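Local coordinates for 3-oxoacyl-[acyl-carrier-protein] synthase 2 (Rickettsia rickettsii, PDB 4JGA) that probably catalyses the condensation of malonyl-acyl carrier protein with a growing acyl chain in bacterial fatty acid synthesis, as beta-ketoacyl-ACP synthases II do, at residues P238-R243 / T388-T393; L163-V168 / N178-T183; D321-H326 / Y414-S419. All coordinates share one frame; numbering follows the deposited sequence.

Contact 1: P238-R243 / T388-T393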
# COMPACT_ATOMS: atom_id res chain seq x y z
N PRO A 238 1.93 -0.41 -33.34
CA PRO A 238 1.70 -0.59 -31.90
C PRO A 238 1.30 -2.01 -31.50
O PRO A 238 1.76 -2.50 -30.47
CB PRO A 238 0.56 0.39 -31.59
CG PRO A 238 0.57 1.38 -32.68
CD PRO A 238 1.19 0.75 -33.89
N LYS A 239 0.47 -2.66 -32.30
CA LYS A 239 -0.04 -3.99 -31.93
C LYS A 239 1.01 -5.07 -32.02
O LYS A 239 0.77 -6.18 -31.60
CB LYS A 239 -1.20 -4.41 -32.82
CG LYS A 239 -2.47 -3.57 -32.75
CD LYS A 239 -3.39 -4.08 -33.86
CE LYS A 239 -4.69 -3.33 -34.02
NZ LYS A 239 -5.53 -3.41 -32.81
N LYS A 240 2.18 -4.75 -32.57
CA LYS A 240 3.29 -5.70 -32.66
C LYS A 240 4.34 -5.54 -31.56
O LYS A 240 5.27 -6.33 -31.47
CB LYS A 240 3.95 -5.56 -34.03
CG LYS A 240 3.05 -6.05 -35.16
CD LYS A 240 3.63 -5.74 -36.53
CE LYS A 240 4.87 -6.55 -36.86
NZ LYS A 240 4.55 -7.96 -37.23
N ALA A 241 4.21 -4.50 -30.74
CA ALA A 241 5.26 -4.11 -29.77
C ALA A 241 5.44 -5.12 -28.66
O ALA A 241 6.59 -5.44 -28.30
CB ALA A 241 4.95 -2.74 -29.17
N SER A 242 4.34 -5.56 -28.08
CA SER A 242 4.38 -6.40 -26.88
C SER A 242 4.47 -7.86 -27.35
O SER A 242 3.49 -8.44 -27.83
CB SER A 242 3.17 -6.15 -26.01
OG SER A 242 3.26 -6.80 -24.77
N ARG A 243 5.68 -8.44 -27.24
CA ARG A 243 6.00 -9.73 -27.84
C ARG A 243 6.81 -10.63 -26.90
O ARG A 243 7.96 -10.97 -27.16
CB ARG A 243 6.71 -9.53 -29.19
CG ARG A 243 7.87 -8.57 -29.20
CD ARG A 243 8.14 -8.03 -30.61
NE ARG A 243 8.16 -9.08 -31.62
CZ ARG A 243 7.29 -9.25 -32.63
NH1 ARG A 243 6.26 -8.44 -32.84
NH2 ARG A 243 7.46 -10.28 -33.45
N THR A 388 -0.25 -16.03 -26.45
CA THR A 388 0.82 -15.05 -26.46
C THR A 388 0.88 -14.51 -27.89
O THR A 388 1.38 -15.15 -28.82
CB THR A 388 2.16 -15.66 -26.05
OG1 THR A 388 2.03 -16.28 -24.76
CG2 THR A 388 3.20 -14.59 -25.99
N LEU A 389 0.30 -13.33 -28.07
CA LEU A 389 0.38 -12.65 -29.36
C LEU A 389 1.83 -12.29 -29.68
O LEU A 389 2.69 -12.17 -28.77
CB LEU A 389 -0.48 -11.39 -29.36
CG LEU A 389 -1.99 -11.59 -29.13
CD1 LEU A 389 -2.69 -10.25 -29.25
CD2 LEU A 389 -2.55 -12.58 -30.14
N ASN A 390 2.08 -12.15 -30.97
CA ASN A 390 3.39 -11.69 -31.48
C ASN A 390 4.56 -12.66 -31.31
O ASN A 390 5.69 -12.31 -31.61
CB ASN A 390 3.75 -10.30 -30.91
CG ASN A 390 2.76 -9.23 -31.33
OD1 ASN A 390 2.34 -9.20 -32.48
ND2 ASN A 390 2.34 -8.38 -30.39
N LEU A 391 4.28 -13.88 -30.87
CA LEU A 391 5.33 -14.86 -30.66
C LEU A 391 5.65 -15.53 -31.99
O LEU A 391 5.28 -16.68 -32.26
CB LEU A 391 4.93 -15.85 -29.57
CG LEU A 391 6.03 -16.82 -29.11
CD1 LEU A 391 7.36 -16.10 -28.88
CD2 LEU A 391 5.56 -17.57 -27.86
N ASP A 392 6.36 -14.76 -32.83
CA ASP A 392 6.66 -15.15 -34.19
C ASP A 392 7.97 -15.90 -34.26
O ASP A 392 8.11 -16.82 -35.06
CB ASP A 392 6.77 -13.90 -35.07
CG ASP A 392 5.50 -13.08 -35.10
OD1 ASP A 392 4.42 -13.69 -35.15
OD2 ASP A 392 5.57 -11.84 -35.07
N THR A 393 8.93 -15.49 -33.44
CA THR A 393 10.25 -16.07 -33.45
C THR A 393 10.69 -16.35 -32.01
O THR A 393 11.42 -15.55 -31.40
CB THR A 393 11.24 -15.15 -34.18
OG1 THR A 393 10.59 -14.61 -35.33
CG2 THR A 393 12.48 -15.95 -34.63
O HOH W 1 4.21 -9.57 -34.62
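N390 and R243 carry this contact between two loops of the thiolase-type fold. N390 sits in the type II beta turn from T388 to L391, at positive phi (69°), and points its side chain at 238-243. Both N-H groups of its amide are used. N390 ND2 bonds K239 O at 3.0 Å and S242 O at 2.8 Å. Both acceptors lie close to the amide plane, and the second bond is nearly straight (175°). The two bonds fix the flip of the amide and tie the turn to the backbone of the other loop.

R243 and D392 form a salt bridge. NH2 of R243 meets OD2 of D392 at 2.9 Å, on the anti side of the carboxylate and 31° out of its plane. NE of R243 has a second acid, D246. R243 NH1 turns back to its own loop and bonds K240 O at 2.7 Å.

In packing, CB of R243 touches CB of N390 at 3.5 Å. N390 O lies over one face of the guanidinium.

One water joins four side chains, those of K240, R243, N390 and D392. It accepts from K240 NZ and R243 NH1 and donates to N390 OD1 and to D392 OD2, the last at 2.7 Å.

Contact 2: L163-V168 / N178-T183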
# COMPACT_ATOMS: atom_id res chain seq x y z
N LEU A 163 -7.98 5.85 -1.35
CA LEU A 163 -9.32 6.37 -1.59
C LEU A 163 -10.11 5.53 -2.60
O LEU A 163 -11.33 5.73 -2.77
CB LEU A 163 -9.29 7.86 -1.93
CG LEU A 163 -9.59 8.80 -0.75
CD1 LEU A 163 -11.07 8.70 -0.40
CD2 LEU A 163 -8.77 8.50 0.47
N LEU A 164 -9.44 4.58 -3.25
CA LEU A 164 -10.17 3.61 -4.06
C LEU A 164 -10.95 2.68 -3.13
O LEU A 164 -12.18 2.59 -3.23
CB LEU A 164 -9.25 2.86 -4.97
CG LEU A 164 -9.84 1.62 -5.66
CD1 LEU A 164 -11.13 1.87 -6.44
CD2 LEU A 164 -8.79 1.09 -6.59
N SER A 165 -10.24 2.09 -2.16
CA SER A 165 -10.92 1.33 -1.07
C SER A 165 -11.95 2.23 -0.35
O SER A 165 -13.07 1.79 -0.08
CB SER A 165 -9.91 0.78 -0.04
OG SER A 165 -9.19 -0.33 -0.56
N GLY A 166 -11.57 3.48 -0.07
CA GLY A 166 -12.49 4.41 0.58
C GLY A 166 -13.85 4.57 -0.14
O GLY A 166 -14.90 4.44 0.47
N LEU A 167 -13.80 4.85 -1.44
CA LEU A 167 -15.01 5.11 -2.20
C LEU A 167 -15.87 3.87 -2.42
O LEU A 167 -17.09 3.98 -2.40
CB LEU A 167 -14.72 5.80 -3.53
CG LEU A 167 -14.36 7.30 -3.42
CD1 LEU A 167 -14.15 7.86 -4.82
CD2 LEU A 167 -15.46 8.06 -2.73
N VAL A 168 -15.25 2.71 -2.62
CA VAL A 168 -16.00 1.48 -2.79
C VAL A 168 -16.64 1.17 -1.45
O VAL A 168 -17.79 0.78 -1.40
CB VAL A 168 -15.11 0.33 -3.26
CG1 VAL A 168 -15.87 -0.99 -3.35
CG2 VAL A 168 -14.52 0.67 -4.63
N ASN A 178 -10.24 -1.80 5.81
CA ASN A 178 -10.22 -0.86 4.69
C ASN A 178 -8.77 -0.57 4.37
O ASN A 178 -8.17 0.32 4.98
CB ASN A 178 -10.94 0.42 5.08
CG ASN A 178 -11.53 1.16 3.91
OD1 ASN A 178 -12.72 0.98 3.60
ND2 ASN A 178 -10.69 1.98 3.19
N GLN A 179 -8.20 -1.39 3.48
CA GLN A 179 -6.75 -1.47 3.32
C GLN A 179 -6.37 -1.54 1.85
O GLN A 179 -7.24 -1.49 0.96
CB GLN A 179 -6.18 -2.65 4.15
CG GLN A 179 -6.45 -2.53 5.66
CD GLN A 179 -5.90 -3.68 6.52
OE1 GLN A 179 -6.51 -4.06 7.52
NE2 GLN A 179 -4.76 -4.20 6.16
N THR A 180 -5.07 -1.60 1.60
CA THR A 180 -4.49 -1.60 0.25
C THR A 180 -3.28 -2.52 0.23
O THR A 180 -2.79 -2.97 1.28
CB THR A 180 -4.00 -0.19 -0.19
OG1 THR A 180 -2.82 0.20 0.51
CG2 THR A 180 -5.09 0.88 0.03
N ALA A 181 -2.80 -2.77 -0.97
CA ALA A 181 -1.45 -3.31 -1.20
C ALA A 181 -0.86 -2.39 -2.26
O ALA A 181 -1.59 -1.93 -3.15
CB ALA A 181 -1.50 -4.74 -1.72
N VAL A 182 0.43 -2.09 -2.13
CA VAL A 182 1.14 -1.23 -3.04
C VAL A 182 2.52 -1.83 -3.23
O VAL A 182 3.41 -1.64 -2.41
CB VAL A 182 1.18 0.23 -2.53
CG1 VAL A 182 1.93 1.13 -3.49
CG2 VAL A 182 -0.25 0.80 -2.35
N THR A 183 2.69 -2.57 -4.32
CA THR A 183 3.94 -3.29 -4.55
C THR A 183 4.27 -3.26 -6.02
O THR A 183 4.55 -4.29 -6.65
CB THR A 183 3.84 -4.75 -4.03
OG1 THR A 183 2.68 -5.38 -4.60
CG2 THR A 183 3.75 -4.80 -2.54
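S165 and N178 mark the closest backbone approach, with CA atoms 6.2 Å apart. Segment 163-168 is the first part of helix 163-172. Segment 178-183 starts as the short strand 178-179 and runs on as extended chain. The two backbones draw apart beyond T180, and on this side contact is limited to N178, Q179 and T180. It is small, with 162 Å² buried in all.

S165 points its side chain at the strand. Its OG lies anti to the carbonyl carbon (chi1 -74°) and gives a hydrogen bond to Q179 O at 2.7 Å. The C=O...OG angle is 156°, with OG tilted 22° from the carbonyl plane. The same OG has a weak hydrogen bond with L126 N of strand 122-127.

This is helix-on-sheet packing in the N-terminal half of the thiolase-type fold. Strand 178-179 is an outermost strand of the large sheet within this chain and pairs with strand 122-127. L124 of that strand lies against S165, V168 and N178.

The amide of N178 lies against S165 and G166. N178 ND2 touches S165 CB at 3.5 Å and stands 3.7 Å from G166 N. Q179 starts away from the helix; its amide bonds the second subunit, OE1 to S285 OG and NE2 to D194 OD1. T180 CG2 lies 4.3 Å from S165 OG, while T180 OG1 bonds V182 O of the second subunit.

Contact 3: D321-H326 / Y414-S419. With K (potassium ion), chain C; NA (sodium ion), chain E.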
# COMPACT_ATOMS: atom_id res chain seq x y z
N ASP A 321 -2.03 -26.77 -14.76
CA ASP A 321 -2.35 -26.94 -16.21
C ASP A 321 -1.97 -25.74 -17.07
O ASP A 321 -1.58 -25.88 -18.24
CB ASP A 321 -3.83 -27.23 -16.36
CG ASP A 321 -4.24 -28.51 -15.69
OD1 ASP A 321 -3.57 -29.55 -15.92
OD2 ASP A 321 -5.24 -28.48 -14.93
N TYR A 322 -2.10 -24.55 -16.49
CA TYR A 322 -1.87 -23.31 -17.22
C TYR A 322 -1.23 -22.29 -16.29
O TYR A 322 -1.58 -22.23 -15.10
CB TYR A 322 -3.17 -22.76 -17.85
CG TYR A 322 -3.05 -21.34 -18.34
CD1 TYR A 322 -2.28 -21.03 -19.45
CD2 TYR A 322 -3.68 -20.28 -17.67
CE1 TYR A 322 -2.15 -19.73 -19.90
CE2 TYR A 322 -3.56 -18.97 -18.13
CZ TYR A 322 -2.78 -18.71 -19.24
OH TYR A 322 -2.61 -17.41 -19.70
N ILE A 323 -0.30 -21.52 -16.85
CA ILE A 323 0.42 -20.47 -16.15
C ILE A 323 0.21 -19.17 -16.91
O ILE A 323 0.49 -19.06 -18.11
CB ILE A 323 1.94 -20.75 -16.10
CG1 ILE A 323 2.20 -22.08 -15.42
CG2 ILE A 323 2.69 -19.58 -15.42
CD1 ILE A 323 3.63 -22.53 -15.51
N ASN A 324 -0.34 -18.18 -16.20
CA ASN A 324 -0.42 -16.84 -16.73
C ASN A 324 0.82 -16.12 -16.22
O ASN A 324 0.92 -15.77 -15.03
CB ASN A 324 -1.71 -16.13 -16.31
CG ASN A 324 -1.87 -14.80 -17.03
OD1 ASN A 324 -1.34 -13.76 -16.57
ND2 ASN A 324 -2.58 -14.80 -18.19
N ALA A 325 1.76 -15.94 -17.13
CA ALA A 325 3.06 -15.42 -16.82
C ALA A 325 2.98 -13.91 -16.47
O ALA A 325 1.96 -13.26 -16.74
CB ALA A 325 3.97 -15.63 -18.02
N HIS A 326 4.02 -13.40 -15.83
CA HIS A 326 4.22 -11.98 -15.76
C HIS A 326 4.53 -11.47 -17.17
O HIS A 326 3.79 -10.63 -17.70
CB HIS A 326 5.35 -11.64 -14.79
CG HIS A 326 5.42 -10.18 -14.48
ND1 HIS A 326 4.32 -9.45 -14.08
CD2 HIS A 326 6.46 -9.31 -14.51
CE1 HIS A 326 4.67 -8.20 -13.86
NE2 HIS A 326 5.97 -8.08 -14.11
N TYR A 414 -6.11 -26.35 -12.58
CA TYR A 414 -5.26 -25.58 -11.71
C TYR A 414 -4.49 -24.58 -12.53
O TYR A 414 -3.89 -24.93 -13.56
CB TYR A 414 -4.26 -26.48 -10.98
CG TYR A 414 -4.85 -27.44 -9.99
CD1 TYR A 414 -5.36 -28.68 -10.38
CD2 TYR A 414 -4.85 -27.13 -8.64
CE1 TYR A 414 -5.87 -29.58 -9.44
CE2 TYR A 414 -5.37 -28.01 -7.70
CZ TYR A 414 -5.86 -29.21 -8.11
OH TYR A 414 -6.36 -30.04 -7.15
N VAL A 415 -4.45 -23.35 -12.04
CA VAL A 415 -3.74 -22.27 -12.71
C VAL A 415 -2.82 -21.53 -11.75
O VAL A 415 -3.18 -21.28 -10.60
CB VAL A 415 -4.71 -21.26 -13.30
CG1 VAL A 415 -3.95 -20.07 -13.90
CG2 VAL A 415 -5.58 -21.93 -14.36
N LEU A 416 -1.62 -21.22 -12.23
CA LEU A 416 -0.64 -20.40 -11.53
C LEU A 416 -0.53 -19.06 -12.27
O LEU A 416 -0.41 -19.02 -13.51
CB LEU A 416 0.74 -21.10 -11.52
CG LEU A 416 1.95 -20.30 -11.02
CD1 LEU A 416 1.87 -20.11 -9.52
CD2 LEU A 416 3.25 -21.00 -11.34
N SER A 417 -0.53 -17.96 -11.52
CA SER A 417 -0.35 -16.63 -12.10
C SER A 417 0.73 -15.86 -11.34
O SER A 417 0.69 -15.75 -10.13
CB SER A 417 -1.68 -15.85 -12.07
OG SER A 417 -1.55 -14.58 -12.69
N ASN A 418 1.70 -15.34 -12.08
CA ASN A 418 2.83 -14.63 -11.56
C ASN A 418 2.76 -13.11 -11.76
O ASN A 418 2.29 -12.64 -12.79
CB ASN A 418 4.11 -15.12 -12.25
CG ASN A 418 4.43 -16.57 -11.98
OD1 ASN A 418 4.03 -17.15 -10.97
ND2 ASN A 418 5.17 -17.16 -12.89
N SER A 419 3.34 -12.38 -10.81
CA SER A 419 3.58 -10.94 -10.95
C SER A 419 4.84 -10.53 -10.23
O SER A 419 5.02 -10.88 -9.04
CB SER A 419 2.48 -10.10 -10.32
OG SER A 419 1.22 -10.45 -10.81
K K C . 0.29 -13.18 -14.47
NA NA E . -1.53 -30.95 -15.22
O HOH W 2 1.41 -9.47 -13.28
O HOH W 3 -0.08 -33.49 -15.48
O HOH W 4 -0.32 -30.24 -17.37
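N324 and S417 bind a potassium ion that bridges two parallel strands, neighbours in the large mixed sheet of the thiolase-type fold. N324 binds it through O and OD1, both at 2.7 Å. A325 O, S417 OG and N418 O bind it too, and E372 completes the site. CG of N324 is anti to the backbone N (chi1 -172°), which carries the amide to the ion's side; chi2 (-86°) sets OD1 toward it. N324 ND2 bonds Y322 OH at 3.0 Å, and that hydroxyl also bonds S355 OG. At the far end, D321 OD1 binds a sodium ion with D318 O and two waters. D321 OD2 accepts from Y414 N and D413 N and forms a salt bridge with K411 NZ.

In the ladder, D321 N bonds Y414 O at 2.9 Å, L416 N bonds Y322 O at 3.0 Å, N324 N bonds L416 O at 2.8 Å, and N418 N bonds N324 O at 3.1 Å. One water bridges H326 ND1 and S419 OG.

Y322 CD2 touches V415 CG1 at 3.8 Å on the face with N324 and S417. I323 and L416 share the other face.

Helix 368-382 covers the first face and helix 331-345 the second. Strand 353-355 flanks 322-324, and strand 425-432 flanks 414-421.

Contacts 2 and 3 are buried and belong to the same large mixed sheet, on opposite sides of the chain's centre. Contact 2 sits at one outermost strand and leads into the dimer interface. Contact 3 joins two neighbouring strands near the other end. Contact 1 is partly exposed and joins a loop of the N-terminal half to one of the C-terminal half. Its centre is about 19 Å from that of contact 3, and the two segment pairs alternate along the chain. K358 connects their surroundings, since its O bonds S242 OG and its NZ bonds H326 O. Chemistry differs with place: an asparagine amide, a salt bridge and a shared water in contact 1, a single serine bond in contact 2, backbone ladder and metals in contact 3.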